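Local coordinates for protein Polyphosphate:AMP phosphotransferase (PDB 3CZP) that transfers phosphate from inorganic polyphosphate to AMP, making ADP, with magnesium as cofactor, and converts GMP to GDP less efficiently, at residues A[273-276]-A[277-281]; A[478-481]-A[482-486]. All coordinates share one frame; numbering follows the deposited sequence.

Contact 1: residues A[273-276]-A[277-281]; sequences KDAY and KEQLA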
ATOM      1  N   LYS A 273      19.817  -1.432  40.784  1.00 40.18           N
ATOM      2  CA  LYS A 273      18.598  -0.634  40.640  1.00 40.48           C
ATOM      3  C   LYS A 273      18.926   0.840  40.501  1.00 39.82           C
ATOM      4  O   LYS A 273      18.392   1.495  39.633  1.00 39.17           O
ATOM      5  CB  LYS A 273      17.623  -0.833  41.791  1.00 40.29           C
ATOM      6  CG  LYS A 273      17.354  -2.287  42.110  1.00 41.35           C
ATOM      7  CD  LYS A 273      16.117  -2.469  42.998  1.00 41.07           C
ATOM      8  CE  LYS A 273      15.806  -3.942  43.197  1.00 40.51           C
ATOM      9  NZ  LYS A 273      14.482  -4.077  43.835  1.00 43.24           N
ATOM     10  N   ASP A 274      19.833   1.350  41.324  1.00 39.46           N
ATOM     11  CA  ASP A 274      20.155   2.778  41.272  1.00 39.18           C
ATOM     12  C   ASP A 274      20.977   3.182  40.001  1.00 38.92           C
ATOM     13  O   ASP A 274      20.685   4.237  39.302  1.00 38.39           O
ATOM     14  CB  ASP A 274      20.816   3.211  42.564  1.00 39.55           C
ATOM     15  CG  ASP A 274      19.797   3.272  43.725  1.00 40.95           C
ATOM     16  OD1 ASP A 274      19.094   4.325  43.889  1.00 41.59           O
ATOM     17  OD2 ASP A 274      19.694   2.264  44.475  1.00 44.01           O
ATOM     18  N   ALA A 275      21.975   2.349  39.658  1.00 37.74           N
ATOM     19  CA  ALA A 275      22.783   2.596  38.471  1.00 37.60           C
ATOM     20  C   ALA A 275      21.874   2.536  37.220  1.00 37.41           C
ATOM     21  O   ALA A 275      22.034   3.320  36.325  1.00 36.05           O
ATOM     22  CB  ALA A 275      23.930   1.595  38.357  1.00 36.98           C
ATOM     23  N   TYR A 276      20.893   1.634  37.219  1.00 37.37           N
ATOM     24  CA  TYR A 276      19.922   1.530  36.142  1.00 37.80           C
ATOM     25  C   TYR A 276      19.082   2.775  36.007  1.00 37.97           C
ATOM     26  O   TYR A 276      18.913   3.259  34.927  1.00 38.53           O
ATOM     27  CB  TYR A 276      19.016   0.316  36.360  1.00 37.50           C
ATOM     28  CG  TYR A 276      17.798   0.254  35.465  1.00 37.87           C
ATOM     29  CD1 TYR A 276      17.904  -0.068  34.097  1.00 38.79           C
ATOM     30  CD2 TYR A 276      16.538   0.490  35.978  1.00 38.57           C
ATOM     31  CE1 TYR A 276      16.767  -0.136  33.287  1.00 37.65           C
ATOM     32  CE2 TYR A 276      15.425   0.436  35.180  1.00 39.24           C
ATOM     33  CZ  TYR A 276      15.546   0.128  33.833  1.00 37.30           C
ATOM     34  OH  TYR A 276      14.406   0.054  33.089  1.00 37.75           O
ATOM     35  N   LYS A 277      18.562   3.326  37.094  1.00 38.79           N
ATOM     36  CA  LYS A 277      17.572   4.392  36.915  1.00 39.31           C
ATOM     37  C   LYS A 277      18.225   5.675  36.409  1.00 39.04           C
ATOM     38  O   LYS A 277      17.624   6.390  35.611  1.00 39.14           O
ATOM     39  CB  LYS A 277      16.731   4.590  38.178  1.00 39.73           C
ATOM     40  CG  LYS A 277      16.141   3.261  38.647  1.00 40.26           C
ATOM     41  CD  LYS A 277      14.752   3.337  39.268  1.00 41.42           C
ATOM     42  CE  LYS A 277      14.424   2.005  40.041  1.00 44.36           C
ATOM     43  NZ  LYS A 277      14.718   0.752  39.209  1.00 45.56           N
ATOM     44  N   GLU A 278      19.460   5.928  36.848  1.00 38.96           N
ATOM     45  CA  GLU A 278      20.230   7.100  36.442  1.00 39.08           C
ATOM     46  C   GLU A 278      20.633   6.958  34.985  1.00 38.26           C
ATOM     47  O   GLU A 278      20.404   7.855  34.178  1.00 36.67           O
ATOM     48  CB  GLU A 278      21.497   7.269  37.309  1.00 39.28           C
ATOM     49  CG  GLU A 278      21.225   7.517  38.817  1.00 41.21           C
ATOM     50  CD  GLU A 278      22.484   7.916  39.630  1.00 41.19           C
ATOM     51  OE1 GLU A 278      23.409   8.514  39.031  1.00 45.48           O
ATOM     52  OE2 GLU A 278      22.540   7.662  40.864  1.00 43.06           O
ATOM     53  N   GLN A 279      21.218   5.802  34.669  1.00 38.04           N
ATOM     54  CA  GLN A 279      21.698   5.510  33.322  1.00 38.19           C
ATOM     55  C   GLN A 279      20.534   5.448  32.351  1.00 37.76           C
ATOM     56  O   GLN A 279      20.622   6.029  31.282  1.00 39.08           O
ATOM     57  CB  GLN A 279      22.498   4.199  33.284  1.00 38.52           C
ATOM     58  CG  GLN A 279      23.888   4.275  33.920  1.00 37.74           C
ATOM     59  CD  GLN A 279      24.641   2.956  33.827  1.00 38.42           C
ATOM     60  OE1 GLN A 279      24.572   2.243  32.824  1.00 38.69           O
ATOM     61  NE2 GLN A 279      25.357   2.621  34.889  1.00 42.03           N
ATOM     62  N   LEU A 280      19.447   4.767  32.714  1.00 37.40           N
ATOM     63  CA  LEU A 280      18.251   4.730  31.859  1.00 37.05           C
ATOM     64  C   LEU A 280      17.782   6.163  31.561  1.00 36.94           C
ATOM     65  O   LEU A 280      17.552   6.516  30.420  1.00 37.26           O
ATOM     66  CB  LEU A 280      17.132   3.920  32.514  1.00 36.60           C
ATOM     67  CG  LEU A 280      15.846   3.705  31.713  1.00 37.01           C
ATOM     68  CD1 LEU A 280      16.111   2.696  30.645  1.00 37.96           C
ATOM     69  CD2 LEU A 280      14.630   3.264  32.620  1.00 36.59           C
ATOM     70  N   ALA A 281      17.665   6.979  32.602  1.00 37.25           N
ATOM     71  CA  ALA A 281      17.280   8.399  32.474  1.00 36.72           C
ATOM     72  C   ALA A 281      18.242   9.205  31.579  1.00 36.20           C
ATOM     73  O   ALA A 281      17.811  10.008  30.754  1.00 35.31           O
ATOM     74  CB  ALA A 281      17.180   9.051  33.890  1.00 37.15           C
TER
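Tyr276 and Leu280 lie side by side on the first turns of helix 273-292, an i to i+4 pair on the inward-facing side of an amphipathic helix in the second PPK2 domain. Both side chains leave the backbone in the same sense, with CG anti to the backbone N (chi1 168° in Tyr276, -176° in Leu280), and this shared torsion makes them run alongside one another. Leu280 CB sits over one face of the phenol ring, offset toward its rim, while the leucine methyls follow the ring outward: Leu280 CD1 is 3.9 Å from Tyr276 CE1, and Leu280 CD2 is 3.5 Å from Tyr276 CZ. A tyrosine suits this buried place because its ring packs against leucine while its hydroxyl, at the far end, hydrogen-bonds Arg479 NH1 on helix 475-496.

Lys277 approaches the same ring differently. Its chain is bent at chi2 and chi4, which brings NZ back to the edge of the phenol, in the ring plane and 3.7 Å from Tyr276 CD2; a long, flexible lysine can lay its methylenes along the helix at this exposed position. On another flank, Gln279 stretches out past Ala275, whose small CB is 3.9 Å from Gln279 NE2, and Gln279 OE1 is hydrogen-bonded to Arg484 NH1. Backbone bonds of the alpha-helical i to i+4 pattern hold these rows of side chains in step, among them Leu280 N to Tyr276 O at 2.7 Å.

Contact 2: residues A[478-481]-A[482-486]; sequences ARVK and VLRTI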
ATOM      1  N   ALA A 478      20.506  -4.975  29.823  1.00 31.62           N
ATOM      2  CA  ALA A 478      19.991  -5.077  28.447  1.00 31.27           C
ATOM      3  C   ALA A 478      19.332  -3.771  27.964  1.00 31.59           C
ATOM      4  O   ALA A 478      19.665  -3.240  26.882  1.00 31.70           O
ATOM      5  CB  ALA A 478      19.007  -6.263  28.327  1.00 29.90           C
ATOM      6  N   ARG A 479      18.407  -3.229  28.757  1.00 31.94           N
ATOM      7  CA  ARG A 479      17.730  -1.992  28.352  1.00 32.25           C
ATOM      8  C   ARG A 479      18.667  -0.810  28.089  1.00 31.82           C
ATOM      9  O   ARG A 479      18.531  -0.097  27.079  1.00 31.43           O
ATOM     10  CB  ARG A 479      16.648  -1.595  29.344  1.00 32.57           C
ATOM     11  CG  ARG A 479      15.423  -2.530  29.371  1.00 34.13           C
ATOM     12  CD  ARG A 479      14.696  -2.352  30.688  1.00 34.73           C
ATOM     13  NE  ARG A 479      13.583  -3.294  30.807  1.00 38.78           N
ATOM     14  CZ  ARG A 479      12.856  -3.446  31.921  1.00 38.44           C
ATOM     15  NH1 ARG A 479      13.099  -2.693  32.985  1.00 39.70           N
ATOM     16  NH2 ARG A 479      11.862  -4.330  31.968  1.00 35.88           N
ATOM     17  N   VAL A 480      19.602  -0.589  29.000  1.00 31.20           N
ATOM     18  CA  VAL A 480      20.522   0.544  28.894  1.00 31.08           C
ATOM     19  C   VAL A 480      21.461   0.358  27.716  1.00 30.92           C
ATOM     20  O   VAL A 480      21.720   1.279  26.977  1.00 30.91           O
ATOM     21  CB  VAL A 480      21.302   0.759  30.236  1.00 31.78           C
ATOM     22  CG1 VAL A 480      22.330   1.850  30.071  1.00 30.02           C
ATOM     23  CG2 VAL A 480      20.278   1.061  31.371  1.00 28.76           C
ATOM     24  N   LYS A 481      21.948  -0.854  27.519  1.00 31.42           N
ATOM     25  CA  LYS A 481      22.805  -1.167  26.376  1.00 30.99           C
ATOM     26  C   LYS A 481      22.106  -0.903  25.007  1.00 30.72           C
ATOM     27  O   LYS A 481      22.700  -0.329  24.088  1.00 29.48           O
ATOM     28  CB  LYS A 481      23.290  -2.611  26.492  1.00 31.39           C
ATOM     29  CG  LYS A 481      24.122  -3.074  25.346  1.00 31.23           C
ATOM     30  CD  LYS A 481      24.841  -4.361  25.632  1.00 31.76           C
ATOM     31  CE  LYS A 481      25.898  -4.674  24.534  1.00 34.10           C
ATOM     32  NZ  LYS A 481      26.943  -5.636  24.996  1.00 32.72           N
ATOM     33  N   VAL A 482      20.826  -1.244  24.916  1.00 30.00           N
ATOM     34  CA  VAL A 482      20.041  -1.005  23.701  1.00 29.47           C
ATOM     35  C   VAL A 482      19.978   0.494  23.425  1.00 28.75           C
ATOM     36  O   VAL A 482      20.292   0.960  22.318  1.00 27.45           O
ATOM     37  CB  VAL A 482      18.589  -1.621  23.824  1.00 29.03           C
ATOM     38  CG1 VAL A 482      17.675  -1.025  22.792  1.00 29.91           C
ATOM     39  CG2 VAL A 482      18.619  -3.175  23.686  1.00 27.82           C
ATOM     40  N   LEU A 483      19.599   1.252  24.448  1.00 28.15           N
ATOM     41  CA  LEU A 483      19.500   2.697  24.302  1.00 28.37           C
ATOM     42  C   LEU A 483      20.889   3.271  23.968  1.00 29.29           C
ATOM     43  O   LEU A 483      21.030   4.015  23.007  1.00 29.91           O
ATOM     44  CB  LEU A 483      18.935   3.347  25.564  1.00 28.97           C
ATOM     45  CG  LEU A 483      17.406   3.477  25.683  1.00 29.31           C
ATOM     46  CD1 LEU A 483      17.040   3.452  27.146  1.00 27.02           C
ATOM     47  CD2 LEU A 483      16.892   4.749  25.030  1.00 28.10           C
ATOM     48  N   ARG A 484      21.913   2.881  24.718  1.00 28.26           N
ATOM     49  CA  ARG A 484      23.250   3.453  24.484  1.00 28.43           C
ATOM     50  C   ARG A 484      23.762   3.206  23.054  1.00 27.72           C
ATOM     51  O   ARG A 484      24.385   4.073  22.462  1.00 26.09           O
ATOM     52  CB  ARG A 484      24.236   2.894  25.439  1.00 27.67           C
ATOM     53  CG  ARG A 484      25.554   3.637  25.483  1.00 29.63           C
ATOM     54  CD  ARG A 484      26.445   3.026  26.540  1.00 28.59           C
ATOM     55  NE  ARG A 484      26.111   3.397  27.908  1.00 29.75           N
ATOM     56  CZ  ARG A 484      25.748   2.552  28.888  1.00 29.33           C
ATOM     57  NH1 ARG A 484      25.524   3.022  30.105  1.00 23.73           N
ATOM     58  NH2 ARG A 484      25.554   1.249  28.650  1.00 30.25           N
ATOM     59  N   THR A 485      23.495   2.012  22.531  1.00 28.11           N
ATOM     60  CA  THR A 485      23.886   1.655  21.182  1.00 28.00           C
ATOM     61  C   THR A 485      23.203   2.500  20.121  1.00 29.41           C
ATOM     62  O   THR A 485      23.848   2.977  19.156  1.00 30.89           O
ATOM     63  CB  THR A 485      23.593   0.188  20.864  1.00 28.77           C
ATOM     64  OG1 THR A 485      24.240  -0.670  21.810  1.00 22.96           O
ATOM     65  CG2 THR A 485      24.086  -0.147  19.429  1.00 26.61           C
ATOM     66  N   ILE A 486      21.897   2.630  20.236  1.00 29.37           N
ATOM     67  CA  ILE A 486      21.162   3.519  19.363  1.00 30.33           C
ATOM     68  C   ILE A 486      21.813   4.900  19.355  1.00 30.64           C
ATOM     69  O   ILE A 486      22.157   5.401  18.306  1.00 32.26           O
ATOM     70  CB  ILE A 486      19.667   3.587  19.731  1.00 30.29           C
ATOM     71  CG1 ILE A 486      18.999   2.232  19.414  1.00 29.29           C
ATOM     72  CG2 ILE A 486      18.920   4.663  18.953  1.00 29.17           C
ATOM     73  CD1 ILE A 486      17.621   2.152  19.991  1.00 29.86           C
TER
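The guanidinium of Arg484 carries Val480 CG1 over one of its faces, with Lys481 CA approaching the group obliquely. The methyl is 3.4 Å from Arg484 NH1 and 3.6 Å from Arg484 NH2, so the flat cation rests on an apolar branch one helical turn earlier. Two torsions explain the meeting: Val480 CG1 stands anti to its own N, and the arginine chain folds at chi3 (-77°) to bring its head back over the valine. Arginine suits the spot because its planar group can pack on a methyl while NH1 keeps Gln279 as its polar partner.

A different flank is polar within the helix. Lys481 O accepts two bonds, from Thr485 N at 2.9 Å and from Thr485 OG1 at 2.8 Å, the donors coming from opposite faces of the carbonyl plane. With OG1 beside its backbone N (chi1 -57°), the threonine hydroxyl turns back onto the preceding turn, which satisfies it while its side chain packs on strands 404-412 and 467-471. Lys481 itself extends to a salt bridge with Glu471.

Val482, against helix 313-321 and Phe409, and Leu483, against Leu280, supply the branched apolar surface expected of a helix packed between a parallel sheet and neighbouring helices, as in the alpha/beta layers of the P-loop kinase fold.

Overall arrangement
Both contacts belong to the second PPK2 domain, the repeat other than the N-terminal one thought to be inactive. Contact 1 comes first along the chain, at the start of helix 273-292; contact 2 follows near the beginning of helix 475-496, after the parallel sheet with strand order 2-3-1-4-5 has been completed. Their centres are 12 Å apart because the two helices pack side chain to side chain, through both polar and apolar contacts. Helix 475-496 lies on strands 404-412 and 467-471, and helix 273-292 packs against it as a more outlying layer. The pairing thus joins the N-terminal and C-terminal helices of the second PPK2 repeat.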